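Local coordinates for protein actibind (Aspergillus niger, PDB 3D3Z) that cleaves RNA as a T2-family ribonuclease of broad base specificity, probably with a preference for adenylic acid, at the 1-(5-deoxy-beta-L-xylofuranosyl)pyrimidine-2,4(1H,3H)-dione site and the glycan on Asn74. Sequence-based numbering; all coordinates share one arbitrary frame.

Site 1: the 1-(5-deoxy-beta-L-xylofuranosyl)pyrimidine-2,4(1H,3H)-dione site. Residues 35, 37, 51, 96-98, 107, 110-111. With D3Z (1-(5-deoxy-beta-L-xylofuranosyl)pyrimidine-2,4(1H,3H)-dione), chain B.
The uracil of D3Z lies between two aromatic rings set at different angles in the active-site cleft. The ligand is poorly ordered and partly occupied, so its fine geometry deserves caution. Phe107, CG anti to the backbone N (chi1 -176°), lays its ring nearly parallel to the base, centroids 4.2 Å apart and N3 of D3Z above its centre; a flat apolar ring can receive a base without reading its polar groups.

Tyr98 holds the other side. Its CG takes the crowded position between backbone N and carbonyl carbon. CB stays 4.0 Å from the carbonyl oxygen O4 of D3Z, then CD2 brings the ring edge to C4 of D3Z at 3.4 Å and CE2 continues toward N1. The Tyr98 ring and the D3Z base cross at 70°, edge to face. At the tip, the phenol OH reaches water 2, which also contacts the 2'-hydroxyl O2' of the deoxyxylofuranosyl ring of D3Z. Tyr98 N donates to O4 of D3Z over 3.0 Å, bent to 145° at the hydrogen.

Asp97 puts OD2 3.2 Å from N3 of D3Z, where the imide N-H can donate to the carboxylate. The same OD2 crowds the carbonyl O2, and the carbonyl oxygen of Pro96 crowds O4; these acceptor pairs suggest an imperfect fit. The tip of the Phe35 ring comes obliquely over C5 and C6 of the base, on the same side as Phe107, and its CZ lies over the centre of the His51 imidazole.

Catalytic His51 points NE2 at water 1, 2.7 Å away. That water almost coincides with C5' of D3Z, so it presumably occupies the spot when this ligand conformer is absent. His110 turns its CD2 edge to the 3'-hydroxyl O3'. His51, on strand 49-56, belongs to the first conserved active-site segment of T2 RNases; His110, Glu111 and His115 belong to the second, on helix 104-116. Strand 29-35 and loop residues 96-98 complete the cleft.

Site 2: the glycan on Asn74. Residues 69, 72, 74, 77-78, 81, 133. With NAG (2-acetamido-2-deoxy-beta-D-glucopyranose), chain C; NAG (2-acetamido-2-deoxy-beta-D-glucopyranose), chain D.
Two side-chain torsions set up this N-glycosylation site. Asn74 holds CG in the crowded position between its backbone N and carbonyl carbon (chi1 62°), directing ND2 to the sugar, while Gln133 has CG beside the backbone N and then folds at chi2 (80°), bringing its amide over one face of NAG (chain C) and up to the acetamide of NAG (chain D). The carboxamide nitrogen of Asn74, in an N-X-S/T sequon, can carry the sugar: ND2 is bonded to C1 of NAG (chain C) at 1.5 Å.

Gln133 NE2 donates to the acetamide oxygen O7 of NAG (chain D) at 2.7 Å and to the Tyr72 phenol OH at 3.0 Å, both partners close to the amide plane; the latter bond is nearly straight (170° at the hydrogen). OE1 meets waters 3 and 4, which lead to N2 and O3 of NAG (chain C). With donor and acceptor in one flat unit, glutamine can thus hold the second sugar directly and the first through waters, and the contact with Tyr72 helps fix its rotation.

Tyr72 lies alongside the first sugar, its ring edge CD1 3.8 Å from C6 of NAG (chain C). On the opposite flank the acetamide methyl C8 of that sugar rests 3.6 Å from Ala81 CB, beside the backbone of Ser77 and Ile78, a shallow, partly apolar seat on the helix. O3 of NAG (chain C) donates to the ring oxygen O5 of NAG (chain D) over 3.1 Å, stiffening the beta-1,4 link.

Asn74 immediately precedes helix 75-81, which supplies this seat; Tyr72 comes from the loop after 3-10 helix 68-70, and Gln133 from the loop just before helix 134-147.

Site 1: the 1-(5-deoxy-beta-L-xylofuranosyl)pyrimidine-2,4(1H,3H)-dione site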
ATOM      1  N   PHE A  35      -7.352  -2.675   2.711  1.00 14.92           N
ATOM      2  CA  PHE A  35      -8.750  -3.069   2.689  1.00 16.32           C
ATOM      3  C   PHE A  35      -9.256  -3.512   4.048  1.00 16.41           C
ATOM      4  O   PHE A  35      -8.508  -4.085   4.792  1.00 16.82           O
ATOM      5  CB  PHE A  35      -8.880  -4.340   1.861  1.00 17.03           C
ATOM      6  CG  PHE A  35      -8.901  -4.109   0.407  1.00 20.27           C
ATOM      7  CD1 PHE A  35      -9.708  -3.135  -0.129  1.00 21.99           C
ATOM      8  CD2 PHE A  35      -8.168  -4.921  -0.453  1.00 20.07           C
ATOM      9  CE1 PHE A  35      -9.774  -2.964  -1.472  1.00 21.10           C
ATOM     10  CE2 PHE A  35      -8.240  -4.731  -1.806  1.00 21.44           C
ATOM     11  CZ  PHE A  35      -9.037  -3.759  -2.309  1.00 21.68           C
ATOM     12  N   ASP A  37     -12.106  -6.107   4.445  1.00 18.41           N
ATOM     13  CA  ASP A  37     -12.956  -7.019   3.714  1.00 18.78           C
ATOM     14  C   ASP A  37     -13.822  -7.756   4.733  1.00 19.02           C
ATOM     15  O   ASP A  37     -13.321  -8.556   5.517  1.00 17.71           O
ATOM     16  CB  ASP A  37     -12.126  -8.030   2.890  1.00 19.29           C
ATOM     17  CG  ASP A  37     -11.395  -7.408   1.688  1.00 21.08           C
ATOM     18  OD1 ASP A  37     -11.747  -6.297   1.228  1.00 25.81           O
ATOM     19  OD2 ASP A  37     -10.432  -8.069   1.178  1.00 19.34           O
ATOM     20  N   HIS A  51      -3.905  -3.847   0.079  1.00 15.69           N
ATOM     21  CA  HIS A  51      -4.352  -3.689  -1.288  1.00 15.86           C
ATOM     22  C   HIS A  51      -3.111  -3.552  -2.202  1.00 16.00           C
ATOM     23  O   HIS A  51      -2.949  -4.285  -3.149  1.00 14.83           O
ATOM     24  CB  HIS A  51      -5.289  -2.475  -1.401  1.00 16.11           C
ATOM     25  CG  HIS A  51      -5.974  -2.329  -2.737  1.00 15.85           C
ATOM     26  ND1 HIS A  51      -6.964  -1.388  -2.946  1.00 17.05           N
ATOM     27  CD2 HIS A  51      -5.847  -3.006  -3.908  1.00 18.79           C
ATOM     28  CE1 HIS A  51      -7.401  -1.485  -4.195  1.00 15.97           C
ATOM     29  NE2 HIS A  51      -6.755  -2.477  -4.791  1.00 18.87           N
ATOM     30  N   PRO A  96      -4.467 -11.055   0.979  1.00 16.76           N
ATOM     31  CA  PRO A  96      -5.353 -11.965   0.288  1.00 17.72           C
ATOM     32  C   PRO A  96      -6.268 -11.291  -0.770  1.00 16.87           C
ATOM     33  O   PRO A  96      -6.596 -10.074  -0.677  1.00 17.87           O
ATOM     34  CB  PRO A  96      -6.186 -12.532   1.428  1.00 16.52           C
ATOM     35  CG  PRO A  96      -6.377 -11.371   2.373  1.00 17.11           C
ATOM     36  CD  PRO A  96      -4.986 -10.721   2.309  1.00 16.48           C
ATOM     37  N   ASP A  97      -6.610 -12.066  -1.798  1.00 17.81           N
ATOM     38  CA  ASP A  97      -7.767 -11.803  -2.592  1.00 18.79           C
ATOM     39  C   ASP A  97      -9.028 -12.324  -1.810  1.00 20.05           C
ATOM     40  O   ASP A  97      -9.103 -13.497  -1.378  1.00 19.73           O
ATOM     41  CB  ASP A  97      -7.592 -12.376  -4.005  1.00 19.01           C
ATOM     42  CG  ASP A  97      -8.673 -11.967  -4.933  1.00 19.57           C
ATOM     43  OD1 ASP A  97      -9.829 -12.345  -4.710  1.00 22.56           O
ATOM     44  OD2 ASP A  97      -8.373 -11.256  -5.897  1.00 22.28           O
ATOM     45  N   TYR A  98      -9.989 -11.421  -1.585  1.00 21.67           N
ATOM     46  CA  TYR A  98     -11.215 -11.750  -0.810  1.00 22.17           C
ATOM     47  C   TYR A  98     -11.918 -13.013  -1.308  1.00 22.90           C
ATOM     48  O   TYR A  98     -12.527 -13.749  -0.525  1.00 23.36           O
ATOM     49  CB  TYR A  98     -12.212 -10.555  -0.784  1.00 23.44           C
ATOM     50  CG  TYR A  98     -12.819 -10.271  -2.135  1.00 24.06           C
ATOM     51  CD1 TYR A  98     -13.857 -11.063  -2.646  1.00 25.05           C
ATOM     52  CD2 TYR A  98     -12.346  -9.231  -2.910  1.00 24.11           C
ATOM     53  CE1 TYR A  98     -14.404 -10.818  -3.925  1.00 24.70           C
ATOM     54  CE2 TYR A  98     -12.877  -8.984  -4.186  1.00 26.13           C
ATOM     55  CZ  TYR A  98     -13.907  -9.774  -4.682  1.00 25.53           C
ATOM     56  OH  TYR A  98     -14.386  -9.522  -5.965  1.00 27.79           O
ATOM     57  N   PHE A 107      -4.389 -11.337  -8.341  1.00 15.64           N
ATOM     58  CA  PHE A 107      -4.409 -10.047  -7.622  1.00 16.13           C
ATOM     59  C   PHE A 107      -2.991  -9.478  -7.535  1.00 16.18           C
ATOM     60  O   PHE A 107      -2.759  -8.276  -7.797  1.00 13.50           O
ATOM     61  CB  PHE A 107      -4.990 -10.270  -6.204  1.00 15.03           C
ATOM     62  CG  PHE A 107      -5.170  -9.015  -5.364  1.00 15.05           C
ATOM     63  CD1 PHE A 107      -5.347  -7.786  -5.896  1.00 15.01           C
ATOM     64  CD2 PHE A 107      -5.198  -9.121  -4.001  1.00 13.93           C
ATOM     65  CE1 PHE A 107      -5.513  -6.652  -5.083  1.00 16.63           C
ATOM     66  CE2 PHE A 107      -5.387  -8.013  -3.171  1.00 16.19           C
ATOM     67  CZ  PHE A 107      -5.508  -6.795  -3.704  1.00 13.86           C
ATOM     68  N   HIS A 110      -1.863  -8.343 -10.813  1.00 17.30           N
ATOM     69  CA  HIS A 110      -2.499  -7.027 -11.065  1.00 16.58           C
ATOM     70  C   HIS A 110      -1.755  -5.870 -10.420  1.00 14.65           C
ATOM     71  O   HIS A 110      -1.440  -4.853 -11.057  1.00 15.36           O
ATOM     72  CB  HIS A 110      -3.978  -7.048 -10.629  1.00 15.48           C
ATOM     73  CG  HIS A 110      -4.653  -5.715 -10.739  1.00 17.45           C
ATOM     74  ND1 HIS A 110      -5.015  -5.169 -11.947  1.00 20.79           N
ATOM     75  CD2 HIS A 110      -5.001  -4.809  -9.794  1.00 18.41           C
ATOM     76  CE1 HIS A 110      -5.533  -3.971 -11.752  1.00 20.09           C
ATOM     77  NE2 HIS A 110      -5.570  -3.740 -10.450  1.00 16.99           N
ATOM     78  N   GLU A 111      -1.459  -6.005  -9.131  1.00 15.45           N
ATOM     79  CA  GLU A 111      -0.767  -4.941  -8.453  1.00 15.81           C
ATOM     80  C   GLU A 111       0.637  -4.633  -9.011  1.00 15.54           C
ATOM     81  O   GLU A 111       0.967  -3.465  -9.236  1.00 16.14           O
ATOM     82  CB  GLU A 111      -0.717  -5.199  -6.967  1.00 14.96           C
ATOM     83  CG  GLU A 111      -2.159  -5.067  -6.318  1.00 15.36           C
ATOM     84  CD  GLU A 111      -2.827  -3.713  -6.531  1.00 18.29           C
ATOM     85  OE1 GLU A 111      -2.109  -2.713  -6.360  1.00 15.99           O
ATOM     86  OE2 GLU A 111      -4.050  -3.651  -6.848  1.00 18.95           O
TER
HETATM   87  N1  D3Z B 252      -9.929  -6.967  -5.169  0.50 41.40           N
HETATM   88  C2  D3Z B 252      -9.288  -8.221  -5.171  0.50 40.68           C
HETATM   89  N3  D3Z B 252      -8.938  -8.780  -4.017  0.50 40.48           N
HETATM   90  C4  D3Z B 252      -9.164  -8.182  -2.846  0.50 40.63           C
HETATM   91  C5  D3Z B 252      -9.784  -6.961  -2.838  0.50 41.14           C
HETATM   92  C6  D3Z B 252     -10.171  -6.350  -4.023  0.50 41.09           C
HETATM   93  O2  D3Z B 252      -9.045  -8.827  -6.236  0.50 40.41           O
HETATM   94  O4  D3Z B 252      -8.848  -8.698  -1.754  0.50 40.47           O
HETATM   95  C1' D3Z B 252     -10.309  -6.329  -6.404  0.50 41.89           C
HETATM   96  C2' D3Z B 252      -9.382  -6.897  -7.459  0.50 44.08           C
HETATM   97  O2' D3Z B 252     -10.127  -7.726  -8.369  0.50 45.72           O
HETATM   98  C3' D3Z B 252      -8.690  -5.703  -8.092  0.50 43.14           C
HETATM   99  C4' D3Z B 252      -9.249  -4.461  -7.420  0.50 44.13           C
HETATM  100  O3' D3Z B 252      -7.291  -5.759  -7.869  0.50 43.55           O
HETATM  101  O4' D3Z B 252     -10.074  -4.911  -6.328  0.50 44.33           O
HETATM  102  C5' D3Z B 252      -8.102  -3.569  -6.961  0.50 43.85           C
HETATM  103  O   HOH W   1      -7.458  -3.619  -7.162  0.50 12.80           O
HETATM  104  O   HOH W   2     -12.397  -9.559  -8.105  1.00 34.48           O

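Site 2: the glycan on Asn74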
ATOM      1  N   SER A  69       7.072  -5.035 -20.881  1.00 26.25           N
ATOM      2  CA  SER A  69       8.163  -5.980 -20.907  1.00 25.86           C
ATOM      3  C   SER A  69       8.517  -6.561 -19.535  1.00 24.69           C
ATOM      4  O   SER A  69       9.276  -7.469 -19.447  1.00 24.52           O
ATOM      5  CB  SER A  69       9.397  -5.331 -21.521  1.00 26.49           C
ATOM      6  OG  SER A  69      10.036  -4.517 -20.599  1.00 25.90           O
ATOM      7  N   TYR A  72       4.094  -9.763 -15.591  1.00 21.22           N
ATOM      8  CA  TYR A  72       4.263 -11.160 -15.292  1.00 21.56           C
ATOM      9  C   TYR A  72       2.949 -11.792 -14.927  1.00 21.88           C
ATOM     10  O   TYR A  72       2.010 -11.115 -14.466  1.00 21.78           O
ATOM     11  CB  TYR A  72       5.270 -11.327 -14.135  1.00 21.58           C
ATOM     12  CG  TYR A  72       6.623 -10.771 -14.543  1.00 21.38           C
ATOM     13  CD1 TYR A  72       7.354 -11.388 -15.561  1.00 22.52           C
ATOM     14  CD2 TYR A  72       7.145  -9.632 -13.962  1.00 24.20           C
ATOM     15  CE1 TYR A  72       8.575 -10.896 -15.981  1.00 22.16           C
ATOM     16  CE2 TYR A  72       8.372  -9.117 -14.377  1.00 21.43           C
ATOM     17  CZ  TYR A  72       9.077  -9.759 -15.394  1.00 23.28           C
ATOM     18  OH  TYR A  72      10.292  -9.252 -15.817  1.00 21.36           O
ATOM     19  N   ASN A  74       3.310 -14.860 -13.197  1.00 20.96           N
ATOM     20  CA  ASN A  74       3.869 -15.883 -12.355  1.00 20.34           C
ATOM     21  C   ASN A  74       4.513 -15.379 -11.085  1.00 20.15           C
ATOM     22  O   ASN A  74       5.615 -15.827 -10.707  1.00 19.26           O
ATOM     23  CB  ASN A  74       4.891 -16.711 -13.149  1.00 21.12           C
ATOM     24  CG  ASN A  74       6.085 -15.868 -13.647  1.00 20.35           C
ATOM     25  OD1 ASN A  74       6.067 -14.621 -13.632  1.00 19.99           O
ATOM     26  ND2 ASN A  74       7.157 -16.571 -14.016  1.00 23.90           N
ATOM     27  N   SER A  77       5.582 -18.047  -8.415  1.00 18.85           N
ATOM     28  CA  SER A  77       6.823 -18.678  -8.854  1.00 20.24           C
ATOM     29  C   SER A  77       8.066 -17.799  -8.747  1.00 20.94           C
ATOM     30  O   SER A  77       9.138 -18.306  -8.399  1.00 21.49           O
ATOM     31  CB  SER A  77       6.682 -19.095 -10.301  1.00 20.18           C
ATOM     32  OG  SER A  77       5.662 -20.082 -10.368  1.00 23.25           O
ATOM     33  N   ILE A  78       7.920 -16.500  -9.003  1.00 20.66           N
ATOM     34  CA  ILE A  78       9.052 -15.577  -8.899  1.00 19.85           C
ATOM     35  C   ILE A  78       9.493 -15.514  -7.439  1.00 19.68           C
ATOM     36  O   ILE A  78      10.688 -15.646  -7.127  1.00 18.94           O
ATOM     37  CB  ILE A  78       8.705 -14.205  -9.432  1.00 20.72           C
ATOM     38  CG1 ILE A  78       8.592 -14.221 -10.966  1.00 17.96           C
ATOM     39  CG2 ILE A  78       9.727 -13.240  -8.996  1.00 19.53           C
ATOM     40  CD1 ILE A  78       7.951 -13.056 -11.573  1.00 19.04           C
ATOM     41  N   ALA A  81      11.161 -18.928  -6.410  1.00 22.59           N
ATOM     42  CA  ALA A  81      12.504 -18.979  -6.989  1.00 22.15           C
ATOM     43  C   ALA A  81      13.520 -18.105  -6.252  1.00 22.86           C
ATOM     44  O   ALA A  81      14.691 -18.443  -6.178  1.00 23.57           O
ATOM     45  CB  ALA A  81      12.434 -18.639  -8.454  1.00 21.43           C
ATOM     46  N   GLN A 133      14.091 -10.427 -12.481  1.00 20.04           N
ATOM     47  CA  GLN A 133      12.891 -10.191 -11.624  1.00 18.58           C
ATOM     48  C   GLN A 133      13.191  -9.934 -10.155  1.00 18.83           C
ATOM     49  O   GLN A 133      12.255 -10.050  -9.278  1.00 18.20           O
ATOM     50  CB  GLN A 133      11.868 -11.330 -11.762  1.00 18.29           C
ATOM     51  CG  GLN A 133      11.174 -11.475 -13.129  1.00 18.82           C
ATOM     52  CD  GLN A 133      11.991 -12.181 -14.205  1.00 21.55           C
ATOM     53  OE1 GLN A 133      12.584 -13.217 -13.957  1.00 22.50           O
ATOM     54  NE2 GLN A 133      12.069 -11.585 -15.373  1.00 22.09           N
TER
HETATM   55  C1  NAG C   1       8.219 -15.871 -14.715  1.00 22.45           C
HETATM   56  C2  NAG C   1       9.499 -16.742 -14.732  1.00 23.39           C
HETATM   57  C3  NAG C   1      10.589 -16.019 -15.515  1.00 26.72           C
HETATM   58  C4  NAG C   1      10.081 -15.557 -16.853  1.00 26.86           C
HETATM   59  C5  NAG C   1       8.814 -14.704 -16.667  1.00 24.76           C
HETATM   60  C6  NAG C   1       8.254 -14.137 -17.970  1.00 26.88           C
HETATM   61  C7  NAG C   1       9.825 -18.133 -12.741  1.00 21.94           C
HETATM   62  C8  NAG C   1      10.470 -18.356 -11.401  1.00 25.34           C
HETATM   63  N2  NAG C   1      10.011 -16.983 -13.397  1.00 22.63           N
HETATM   64  O3  NAG C   1      11.736 -16.845 -15.634  1.00 27.79           O
HETATM   65  O4  NAG C   1      11.151 -14.822 -17.401  1.00 30.25           O
HETATM   66  O5  NAG C   1       7.835 -15.499 -16.014  1.00 22.74           O
HETATM   67  O6  NAG C   1       8.029 -15.182 -18.887  1.00 31.42           O
HETATM   68  O7  NAG C   1       9.112 -19.025 -13.190  1.00 29.15           O
HETATM   69  C1  NAG D   2      11.491 -15.271 -18.730  1.00 36.37           C
HETATM   70  C2  NAG D   2      12.509 -14.345 -19.361  1.00 37.00           C
HETATM   71  C3  NAG D   2      12.955 -14.856 -20.735  1.00 42.41           C
HETATM   72  C4  NAG D   2      13.370 -16.321 -20.646  1.00 43.51           C
HETATM   73  C5  NAG D   2      12.196 -17.068 -20.025  1.00 43.23           C
HETATM   74  C6  NAG D   2      12.395 -18.576 -19.940  1.00 43.31           C
HETATM   75  C7  NAG D   2      12.339 -12.010 -18.707  1.00 37.06           C
HETATM   76  C8  NAG D   2      11.737 -10.694 -19.044  1.00 37.16           C
HETATM   77  N2  NAG D   2      11.919 -13.033 -19.467  1.00 37.27           N
HETATM   78  O3  NAG D   2      14.007 -14.057 -21.251  1.00 43.89           O
HETATM   79  O4  NAG D   2      13.676 -16.840 -21.936  1.00 49.53           O
HETATM   80  O5  NAG D   2      12.054 -16.558 -18.711  1.00 38.00           O
HETATM   81  O6  NAG D   2      13.493 -18.777 -19.081  1.00 47.24           O
HETATM   82  O7  NAG D   2      13.166 -12.102 -17.788  1.00 36.83           O
HETATM   83  O   HOH W   3      12.112 -15.350 -12.244  1.00 24.29           O
HETATM   84  O   HOH W   4      13.920 -15.019 -15.662  1.00 28.77           O

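Site 1 and site 2 have no listed residue in common, and the centres of their C-alpha atoms are about 18 Å apart. Their elements also differ: the central strands and helix 104-116 serve site 1, whereas helix 75-81 and the loops beside it serve site 2. The Cys66-Cys118 disulfide ties the segment leading to site 2 to the region just beyond helix 104-116. Site 2's centre lies about 12 Å from Glu111 and about 17 Å from His51. The glycan may shield this part of the surface; no glycan atom is seen to join the catalytic residues listed.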